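Local coordinates for surface glycoprotein (Trypanosoma brucei, PDB 5KLH) that is a membrane-anchored surface antigen of the insect (procyclic) stage, with a bilobed ectodomain, and possibly acts as a sensor, at residues 61-64 and 65-69; 123-126 and 127-131; 171-174 and 175-178. All coordinates share one frame; numbering follows the deposited sequence.

All three are local contacts, each within one continuous piece of chain. Contact 1 and contact 3 are surface contacts at bends next to strands of the same large sheet. Contact 2 is partly buried and ends helix 116-128. It lies on the opposite side of the chain's centre from contact 3, with about 34 Å between their centres. The chemistry follows the place. In contact 1 a side-chain amide and the backbone close a turn between two strands. In contact 3 a serine hydroxyl takes a backbone N-H, and a water may bridge a glutamate and a carbonyl. Contact 2 combines a helix terminus, a disulfide cysteine and a bound sulfate.

Contact 1. Residues 61-64 and 65-69; sequences TVPV and SGNTD
The amide of Asn-67 is the main flat group, and the CG1 methyl of Val-62 lies over one of its faces. CG1 is 3.3 Å from Asn-67 ND2. The other partner lies in the amide plane. There Asn-67 ND2 donates a nearly straight hydrogen bond of 2.8 Å to Pro-63 O, with an N-H...O angle of 169°. The donor is tilted only 15° from the carbonyl plane of Pro-63. The proline ring comes up to the same nitrogen near the amide plane; Pro-63 CG is 3.7 Å from Asn-67 ND2. The Asn-67 side chain leaves its backbone with CG opposite the carbonyl carbon (chi1 -67°), which carries the amide back over the turn to Pro-63. It also touches Leu-73 and Ser-34.

Val-64 to Asn-67 form a type II beta turn. Asn-67 N closes it with a 3.0 Å bond to Val-64 O, reaching that oxygen from above its carbonyl plane. Gly-66 takes the third position with a positive phi, as the second corner of a type II turn favours. Across the base of the turn, the methyls of Val-64 and Thr-68 meet. Val-64 CG1 and Thr-68 CG2 are 3.5 Å apart, tighter than usual packing. Leu-91 of strand 85-100 touches both side chains.

The turn links strand 51-63, which pairs with strand 197-204, to strand 68-69, which pairs with strand 72-79. Asn-67 grips the chain twice, through its backbone N and its side-chain ND2. Two successive carbonyls, those of Pro-63 and Val-64, are satisfied by this one residue. Such a double grip probably fixes the direction in which the chain leaves strand 51-63. The in-plane bond to Pro-63 O, with Val-62 CG1 against one face, probably fixes the rotation of the amide.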
ATOM      1  N   THR A  61      16.796   4.384  -6.249  1.00 11.80           N
ATOM      2  CA  THR A  61      17.115   3.279  -5.349  1.00 11.65           C
ATOM      3  C   THR A  61      18.009   3.811  -4.240  1.00 14.51           C
ATOM      4  O   THR A  61      19.099   4.323  -4.502  1.00 17.39           O
ATOM      5  CB  THR A  61      17.811   2.135  -6.093  1.00 10.86           C
ATOM      6  OG1 THR A  61      16.930   1.635  -7.103  1.00 20.14           O
ATOM      7  CG2 THR A  61      18.159   1.000  -5.140  1.00 12.98           C
ATOM      8  N   VAL A  62      17.522   3.733  -3.003  1.00  9.48           N
ATOM      9  CA  VAL A  62      18.243   4.263  -1.861  1.00 12.68           C
ATOM     10  C   VAL A  62      18.920   3.136  -1.105  1.00 13.97           C
ATOM     11  O   VAL A  62      18.264   2.193  -0.689  1.00 13.32           O
ATOM     12  CB  VAL A  62      17.296   5.026  -0.910  1.00 10.92           C
ATOM     13  CG1 VAL A  62      18.061   5.547   0.275  1.00 14.60           C
ATOM     14  CG2 VAL A  62      16.624   6.175  -1.657  1.00 14.07           C
ATOM     15  N   PRO A  63      20.244   3.217  -0.934  1.00 11.99           N
ATOM     16  CA  PRO A  63      20.874   2.145  -0.159  1.00 13.46           C
ATOM     17  C   PRO A  63      20.437   2.194   1.300  1.00 14.81           C
ATOM     18  O   PRO A  63      20.218   3.275   1.829  1.00 15.98           O
ATOM     19  CB  PRO A  63      22.370   2.442  -0.304  1.00 17.73           C
ATOM     20  CG  PRO A  63      22.428   3.930  -0.563  1.00 23.38           C
ATOM     21  CD  PRO A  63      21.207   4.240  -1.378  1.00 17.80           C
ATOM     22  N   VAL A  64      20.302   1.042   1.943  1.00 13.84           N
ATOM     23  CA  VAL A  64      19.959   1.045   3.359  1.00 15.94           C
ATOM     24  C   VAL A  64      21.123   1.619   4.180  1.00 20.62           C
ATOM     25  O   VAL A  64      20.930   2.457   5.074  1.00 18.61           O
ATOM     26  CB  VAL A  64      19.586  -0.372   3.830  1.00 15.78           C
ATOM     27  CG1 VAL A  64      19.584  -0.473   5.339  1.00 16.71           C
ATOM     28  CG2 VAL A  64      18.222  -0.742   3.281  1.00 14.87           C
ATOM     29  N   SER A  65      22.335   1.185   3.853  1.00 19.40           N
ATOM     30  CA  SER A  65      23.536   1.687   4.530  1.00 18.50           C
ATOM     31  C   SER A  65      23.692   3.196   4.370  1.00 18.11           C
ATOM     32  O   SER A  65      23.708   3.727   3.250  1.00 20.60           O
ATOM     33  CB  SER A  65      24.783   0.973   4.005  1.00 24.55           C
ATOM     34  OG  SER A  65      25.916   1.319   4.783  1.00 33.45           O
ATOM     35  N   GLY A  66      23.780   3.891   5.501  1.00 22.33           N
ATOM     36  CA  GLY A  66      23.926   5.333   5.495  1.00 21.32           C
ATOM     37  C   GLY A  66      22.615   6.093   5.507  1.00 21.14           C
ATOM     38  O   GLY A  66      22.609   7.320   5.596  1.00 20.88           O
ATOM     39  N   ASN A  67      21.505   5.364   5.415  1.00 16.32           N
ATOM     40  CA  ASN A  67      20.186   5.983   5.402  1.00 17.50           C
ATOM     41  C   ASN A  67      19.272   5.355   6.443  1.00 20.05           C
ATOM     42  O   ASN A  67      18.055   5.338   6.269  1.00 15.82           O
ATOM     43  CB  ASN A  67      19.543   5.886   4.007  1.00 16.65           C
ATOM     44  CG  ASN A  67      20.273   6.718   2.977  1.00 16.69           C
ATOM     45  OD1 ASN A  67      20.346   7.948   3.094  1.00 14.94           O
ATOM     46  ND2 ASN A  67      20.807   6.058   1.948  1.00 15.37           N
ATOM     47  N   THR A  68      19.859   4.855   7.530  1.00 20.28           N
ATOM     48  CA  THR A  68      19.069   4.284   8.620  1.00 15.03           C
ATOM     49  C   THR A  68      19.073   5.142   9.882  1.00 17.94           C
ATOM     50  O   THR A  68      20.078   5.759  10.233  1.00 21.50           O
ATOM     51  CB  THR A  68      19.553   2.866   9.000  1.00 17.80           C
ATOM     52  OG1 THR A  68      20.930   2.918   9.387  1.00 31.39           O
ATOM     53  CG2 THR A  68      19.406   1.923   7.831  1.00 13.51           C
ATOM     54  N   ASP A  69      17.925   5.168  10.549  1.00 16.06           N
ATOM     55  CA  ASP A  69      17.782   5.798  11.863  1.00 16.13           C
ATOM     56  C   ASP A  69      17.164   4.745  12.746  1.00 16.48           C
ATOM     57  O   ASP A  69      15.942   4.574  12.756  1.00 16.12           O
ATOM     58  CB  ASP A  69      16.918   7.052  11.792  1.00 16.97           C
ATOM     59  CG  ASP A  69      16.617   7.653  13.164  1.00 31.31           C
ATOM     60  OD1 ASP A  69      17.293   7.297  14.151  1.00 28.33           O
ATOM     61  OD2 ASP A  69      15.698   8.496  13.244  1.00 32.69           O
TER

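Contact 2. Residues 123-126 and 127-131; sequences RNKC and YSQGG. With SO4 (sulfate ion), chain C.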
ATOM      1  N   ARG A 123      -6.017 -20.825  11.768  1.00 19.85           N
ATOM      2  CA  ARG A 123      -4.743 -21.174  12.387  1.00 18.56           C
ATOM      3  C   ARG A 123      -3.976 -22.172  11.521  1.00 18.69           C
ATOM      4  O   ARG A 123      -2.768 -22.018  11.291  1.00 19.33           O
ATOM      5  CB  ARG A 123      -4.980 -21.728  13.795  1.00 19.98           C
ATOM      6  CG  ARG A 123      -3.751 -22.277  14.505  1.00 21.09           C
ATOM      7  CD  ARG A 123      -4.049 -22.456  15.988  1.00 23.95           C
ATOM      8  NE  ARG A 123      -5.210 -23.319  16.214  1.00 21.14           N
ATOM      9  CZ  ARG A 123      -5.937 -23.346  17.331  1.00 21.25           C
ATOM     10  NH1 ARG A 123      -5.641 -22.550  18.353  1.00 19.61           N
ATOM     11  NH2 ARG A 123      -6.971 -24.176  17.426  1.00 23.50           N
ATOM     12  N   ASN A 124      -4.679 -23.185  11.022  1.00 17.19           N
ATOM     13  CA  ASN A 124      -4.048 -24.174  10.150  1.00 21.52           C
ATOM     14  C   ASN A 124      -3.575 -23.531   8.857  1.00 20.82           C
ATOM     15  O   ASN A 124      -2.541 -23.913   8.307  1.00 23.95           O
ATOM     16  CB  ASN A 124      -5.007 -25.330   9.838  1.00 23.47           C
ATOM     17  CG  ASN A 124      -5.308 -26.194  11.053  1.00 27.41           C
ATOM     18  OD1 ASN A 124      -4.546 -26.225  12.022  1.00 25.07           O
ATOM     19  ND2 ASN A 124      -6.431 -26.909  11.001  1.00 23.11           N
ATOM     20  N   LYS A 125      -4.334 -22.550   8.378  1.00 21.07           N
ATOM     21  CA  LYS A 125      -3.984 -21.845   7.152  1.00 21.78           C
ATOM     22  C   LYS A 125      -2.685 -21.071   7.340  1.00 21.23           C
ATOM     23  O   LYS A 125      -1.826 -21.033   6.451  1.00 22.73           O
ATOM     24  CB  LYS A 125      -5.113 -20.901   6.730  1.00 23.76           C
ATOM     25  CG  LYS A 125      -4.830 -20.132   5.452  1.00 30.39           C
ATOM     26  CD  LYS A 125      -6.107 -19.617   4.801  1.00 34.05           C
ATOM     27  CE  LYS A 125      -5.796 -18.918   3.488  1.00 40.65           C
ATOM     28  NZ  LYS A 125      -4.870 -17.763   3.673  1.00 50.59           N
ATOM     29  N   CYS A 126      -2.555 -20.453   8.506  1.00 19.14           N
ATOM     30  CA  CYS A 126      -1.350 -19.710   8.841  1.00 19.53           C
ATOM     31  C   CYS A 126      -0.096 -20.563   8.658  1.00 21.57           C
ATOM     32  O   CYS A 126       0.829 -20.176   7.940  1.00 22.32           O
ATOM     33  CB  CYS A 126      -1.427 -19.209  10.271  1.00 17.87           C
ATOM     34  SG  CYS A 126       0.047 -18.314  10.773  1.00 20.53           S
ATOM     35  N   TYR A 127      -0.087 -21.729   9.297  1.00 22.59           N
ATOM     36  CA  TYR A 127       1.042 -22.646   9.200  1.00 27.01           C
ATOM     37  C   TYR A 127       1.299 -23.107   7.766  1.00 26.63           C
ATOM     38  O   TYR A 127       2.446 -23.265   7.358  1.00 24.93           O
ATOM     39  CB  TYR A 127       0.820 -23.841  10.118  1.00 21.66           C
ATOM     40  CG  TYR A 127       1.013 -23.489  11.571  1.00 20.16           C
ATOM     41  CD1 TYR A 127       2.271 -23.164  12.055  1.00 18.15           C
ATOM     42  CD2 TYR A 127      -0.055 -23.471  12.453  1.00 21.40           C
ATOM     43  CE1 TYR A 127       2.464 -22.834  13.390  1.00 22.55           C
ATOM     44  CE2 TYR A 127       0.124 -23.151  13.794  1.00 27.23           C
ATOM     45  CZ  TYR A 127       1.389 -22.830  14.256  1.00 22.48           C
ATOM     46  OH  TYR A 127       1.562 -22.510  15.587  1.00 25.37           O
ATOM     47  N   SER A 128       0.237 -23.302   6.995  1.00 25.77           N
ATOM     48  CA  SER A 128       0.394 -23.691   5.601  1.00 22.09           C
ATOM     49  C   SER A 128       1.056 -22.580   4.776  1.00 29.94           C
ATOM     50  O   SER A 128       1.671 -22.843   3.743  1.00 31.25           O
ATOM     51  CB  SER A 128      -0.962 -24.068   5.000  1.00 32.63           C
ATOM     52  OG  SER A 128      -0.805 -24.659   3.718  1.00 45.51           O
ATOM     53  N   GLN A 129       0.934 -21.341   5.240  1.00 29.50           N
ATOM     54  CA  GLN A 129       1.487 -20.196   4.521  1.00 23.92           C
ATOM     55  C   GLN A 129       2.861 -19.828   5.059  1.00 25.49           C
ATOM     56  O   GLN A 129       3.423 -18.795   4.693  1.00 34.26           O
ATOM     57  CB  GLN A 129       0.545 -18.990   4.617  1.00 32.71           C
ATOM     58  CG  GLN A 129      -0.791 -19.196   3.919  1.00 34.51           C
ATOM     59  CD  GLN A 129      -1.763 -18.044   4.140  1.00 35.87           C
ATOM     60  OE1 GLN A 129      -2.547 -17.705   3.250  1.00 47.04           O
ATOM     61  NE2 GLN A 129      -1.731 -17.451   5.334  1.00 32.84           N
ATOM     62  N   GLY A 130       3.388 -20.665   5.946  1.00 27.02           N
ATOM     63  CA  GLY A 130       4.719 -20.453   6.481  1.00 28.94           C
ATOM     64  C   GLY A 130       4.759 -19.474   7.633  1.00 26.96           C
ATOM     65  O   GLY A 130       5.828 -19.010   8.039  1.00 26.24           O
ATOM     66  N   GLY A 131       3.593 -19.153   8.177  1.00 23.41           N
ATOM     67  CA  GLY A 131       3.537 -18.235   9.295  1.00 18.43           C
ATOM     68  C   GLY A 131       3.746 -18.938  10.619  1.00 23.59           C
ATOM     69  O   GLY A 131       3.914 -20.164  10.672  1.00 26.52           O
TER
HETATM   70  S   SO4 C 301      -0.773 -22.665  18.583  1.00 29.14           S
HETATM   71  O1  SO4 C 301      -1.769 -23.524  19.212  1.00 31.18           O
HETATM   72  O2  SO4 C 301      -0.625 -23.043  17.175  1.00 22.86           O
HETATM   73  O3  SO4 C 301      -1.225 -21.282  18.714  1.00 23.07           O
HETATM   74  O4  SO4 C 301       0.524 -22.811  19.248  1.00 36.35           O
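A Schellman motif ends helix 116-128 here, with Gly-130 as the C-prime residue at positive phi. Gly-131 N bonds to Cys-126 O at 3.0 Å, and Gly-130 N bonds to Tyr-127 O at 3.1 Å. Cys-126 O also accepts from Gln-129 N at 2.9 Å. The two donors come from opposite faces of that carbonyl. Just before this, Ser-128 N still bonds to Asn-124 O at 3.1 Å, in the helical pattern.

Arg-123 and Tyr-127 run side by side and point the same way. Their flat groups are turned 31° from each other, and Arg-123 CG is 4.0 Å from Tyr-127 CE2. A sulfate, probably from the crystallisation liquor, sits at the hydroxyl end of Tyr-127 and beside the middle of the Arg-123 chain. Tyr-127 OH donates to sulfate O2 at 2.8 Å, with O2 at the ring edge and in its plane. Arg-123 lends mainly its aliphatic chain, with CD 3.7 Å from the same O2. Its NH1 bonds instead to Thr-135 OG1, which also binds the sulfate.

Cys-126 SG makes a sulfur-aromatic contact, 5.4 Å from the centroid of the Tyr-127 ring. It forms a disulfide with Cys-149, tying the helix to strand 145-164. On the side of strand 132-135, Tyr-133 touches Arg-123, Cys-126 and Tyr-127. The helix end is thus joined to both of these antiparallel strands.

Contact 3. Residues 171-174 and 175-178; sequences REST and QYQS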
ATOM      1  N   ARG A 171       2.858  18.814  -2.488  1.00 16.16           N
ATOM      2  CA  ARG A 171       3.260  18.575  -1.099  1.00 15.36           C
ATOM      3  C   ARG A 171       2.867  17.143  -0.780  1.00 11.40           C
ATOM      4  O   ARG A 171       2.086  16.556  -1.535  1.00 14.51           O
ATOM      5  CB  ARG A 171       2.575  19.557  -0.146  1.00 15.39           C
ATOM      6  CG  ARG A 171       1.072  19.394  -0.161  1.00 17.33           C
ATOM      7  CD  ARG A 171       0.386  20.460   0.660  1.00 26.71           C
ATOM      8  NE  ARG A 171      -0.996  20.600   0.221  1.00 35.16           N
ATOM      9  CZ  ARG A 171      -1.765  21.647   0.494  1.00 34.63           C
ATOM     10  NH1 ARG A 171      -1.292  22.654   1.214  1.00 40.33           N
ATOM     11  NH2 ARG A 171      -3.007  21.682   0.039  1.00 33.89           N
ATOM     12  N   GLU A 172       3.382  16.564   0.306  1.00 10.32           N
ATOM     13  CA  GLU A 172       2.995  15.184   0.580  1.00 12.78           C
ATOM     14  C   GLU A 172       1.493  15.079   0.754  1.00 13.61           C
ATOM     15  O   GLU A 172       0.866  15.916   1.436  1.00 13.10           O
ATOM     16  CB  GLU A 172       3.674  14.586   1.816  1.00 13.60           C
ATOM     17  CG  GLU A 172       3.395  13.064   1.850  1.00 15.18           C
ATOM     18  CD  GLU A 172       3.970  12.288   3.024  1.00 21.78           C
ATOM     19  OE1 GLU A 172       4.442  12.886   4.022  1.00 21.89           O
ATOM     20  OE2 GLU A 172       3.915  11.037   2.940  1.00 18.97           O
ATOM     21  N   SER A 173       0.925  14.062   0.117  1.00 10.75           N
ATOM     22  CA  SER A 173      -0.490  13.752   0.258  1.00 10.15           C
ATOM     23  C   SER A 173      -0.871  13.536   1.713  1.00 15.10           C
ATOM     24  O   SER A 173      -0.128  12.920   2.494  1.00 16.05           O
ATOM     25  CB  SER A 173      -0.858  12.518  -0.573  1.00 11.01           C
ATOM     26  OG  SER A 173      -2.235  12.211  -0.442  1.00 10.16           O
ATOM     27  N   THR A 174      -2.036  14.068   2.055  1.00 14.48           N
ATOM     28  CA  THR A 174      -2.700  13.831   3.321  1.00 17.46           C
ATOM     29  C   THR A 174      -3.429  12.494   3.315  1.00 17.13           C
ATOM     30  O   THR A 174      -3.358  11.722   4.273  1.00 19.35           O
ATOM     31  CB  THR A 174      -3.719  14.950   3.621  1.00 14.42           C
ATOM     32  OG1 THR A 174      -3.034  16.204   3.695  1.00 21.78           O
ATOM     33  CG2 THR A 174      -4.432  14.681   4.920  1.00 22.05           C
ATOM     34  N   GLN A 175      -4.115  12.208   2.217  1.00 12.89           N
ATOM     35  CA  GLN A 175      -4.999  11.058   2.173  1.00 17.93           C
ATOM     36  C   GLN A 175      -4.251   9.767   1.828  1.00 17.99           C
ATOM     37  O   GLN A 175      -4.565   8.690   2.345  1.00 19.12           O
ATOM     38  CB  GLN A 175      -6.118  11.295   1.165  1.00 19.72           C
ATOM     39  CG  GLN A 175      -7.247  10.291   1.280  1.00 18.61           C
ATOM     40  CD  GLN A 175      -7.828  10.270   2.679  1.00 20.76           C
ATOM     41  OE1 GLN A 175      -8.373  11.261   3.139  1.00 23.77           O
ATOM     42  NE2 GLN A 175      -7.682   9.141   3.377  1.00 22.14           N
ATOM     43  N   TYR A 176      -3.254   9.861   0.965  1.00 11.88           N
ATOM     44  CA  TYR A 176      -2.554   8.650   0.542  1.00 10.82           C
ATOM     45  C   TYR A 176      -1.174   8.568   1.161  1.00 13.70           C
ATOM     46  O   TYR A 176      -0.296   9.368   0.825  1.00 12.77           O
ATOM     47  CB  TYR A 176      -2.445   8.606  -0.986  1.00 10.77           C
ATOM     48  CG  TYR A 176      -3.771   8.502  -1.698  1.00 11.36           C
ATOM     49  CD1 TYR A 176      -4.484   9.644  -2.064  1.00 14.32           C
ATOM     50  CD2 TYR A 176      -4.319   7.263  -1.995  1.00 14.69           C
ATOM     51  CE1 TYR A 176      -5.701   9.535  -2.708  1.00 13.43           C
ATOM     52  CE2 TYR A 176      -5.536   7.153  -2.634  1.00 11.35           C
ATOM     53  CZ  TYR A 176      -6.210   8.291  -2.993  1.00 12.14           C
ATOM     54  OH  TYR A 176      -7.422   8.193  -3.626  1.00 15.70           O
ATOM     55  N   GLN A 177      -0.969   7.602   2.058  1.00 10.26           N
ATOM     56  CA  GLN A 177       0.335   7.408   2.681  1.00 10.94           C
ATOM     57  C   GLN A 177       1.124   6.373   1.888  1.00 12.87           C
ATOM     58  O   GLN A 177       2.288   6.117   2.168  1.00 15.11           O
ATOM     59  CB  GLN A 177       0.193   6.977   4.144  1.00 12.25           C
ATOM     60  CG  GLN A 177      -0.241   8.103   5.113  1.00 19.43           C
ATOM     61  CD  GLN A 177      -1.691   7.979   5.557  1.00 29.87           C
ATOM     62  OE1 GLN A 177      -2.466   7.223   4.977  1.00 31.46           O
ATOM     63  NE2 GLN A 177      -2.061   8.716   6.598  1.00 27.71           N
ATOM     64  N   SER A 178       0.451   5.749   0.924  1.00  7.38           N
ATOM     65  CA  SER A 178       1.097   4.897  -0.067  1.00  8.02           C
ATOM     66  C   SER A 178       0.308   4.966  -1.362  1.00  7.45           C
ATOM     67  O   SER A 178      -0.888   5.294  -1.344  1.00 10.47           O
ATOM     68  CB  SER A 178       1.191   3.445   0.431  1.00  7.78           C
ATOM     69  OG  SER A 178       1.696   2.590  -0.597  1.00 11.97           O
TER
HETATM   70  O   HOH W   1       2.644   9.491   0.746  1.00 13.82           O
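Ser-173 and Tyr-176 meet through a side-chain-to-backbone hydrogen bond. Tyr-176 N donates to Ser-173 OG at 2.9 Å, with an N-H...O angle of 165°. Helix-like backbone angles at Thr-174 and Gln-175 curl the chain back to make this possible. With chi1 at -180° the Ser-173 hydroxyl points away from its own N, which carries it to the incoming N-H. The same hydroxyl bonds to Glu-205 OE2.

Between the hydroxyl and the ring there is just a close approach: Ser-173 OG lies at the ring edge, in its plane, 3.8 Å from Tyr-176 CD1. The ring packs edge-to-face with Phe-183, and its OH bonds to Arg-214.

A water adds a further link. It is 3.0 Å from Glu-172 OE2 and 2.9 Å from Tyr-176 O, within hydrogen-bonding geometry of both, though it may not serve both at once. Arg-87 NH2 forms a salt bridge with Glu-172 OE2 and also bonds to Gln-177 O.

The bend leaving strand 170-172 is therefore held by polar groups. Ser-173 OG joins a backbone N-H to an acid, and the positive charge of Arg-87 probably keeps Glu-172 ionised.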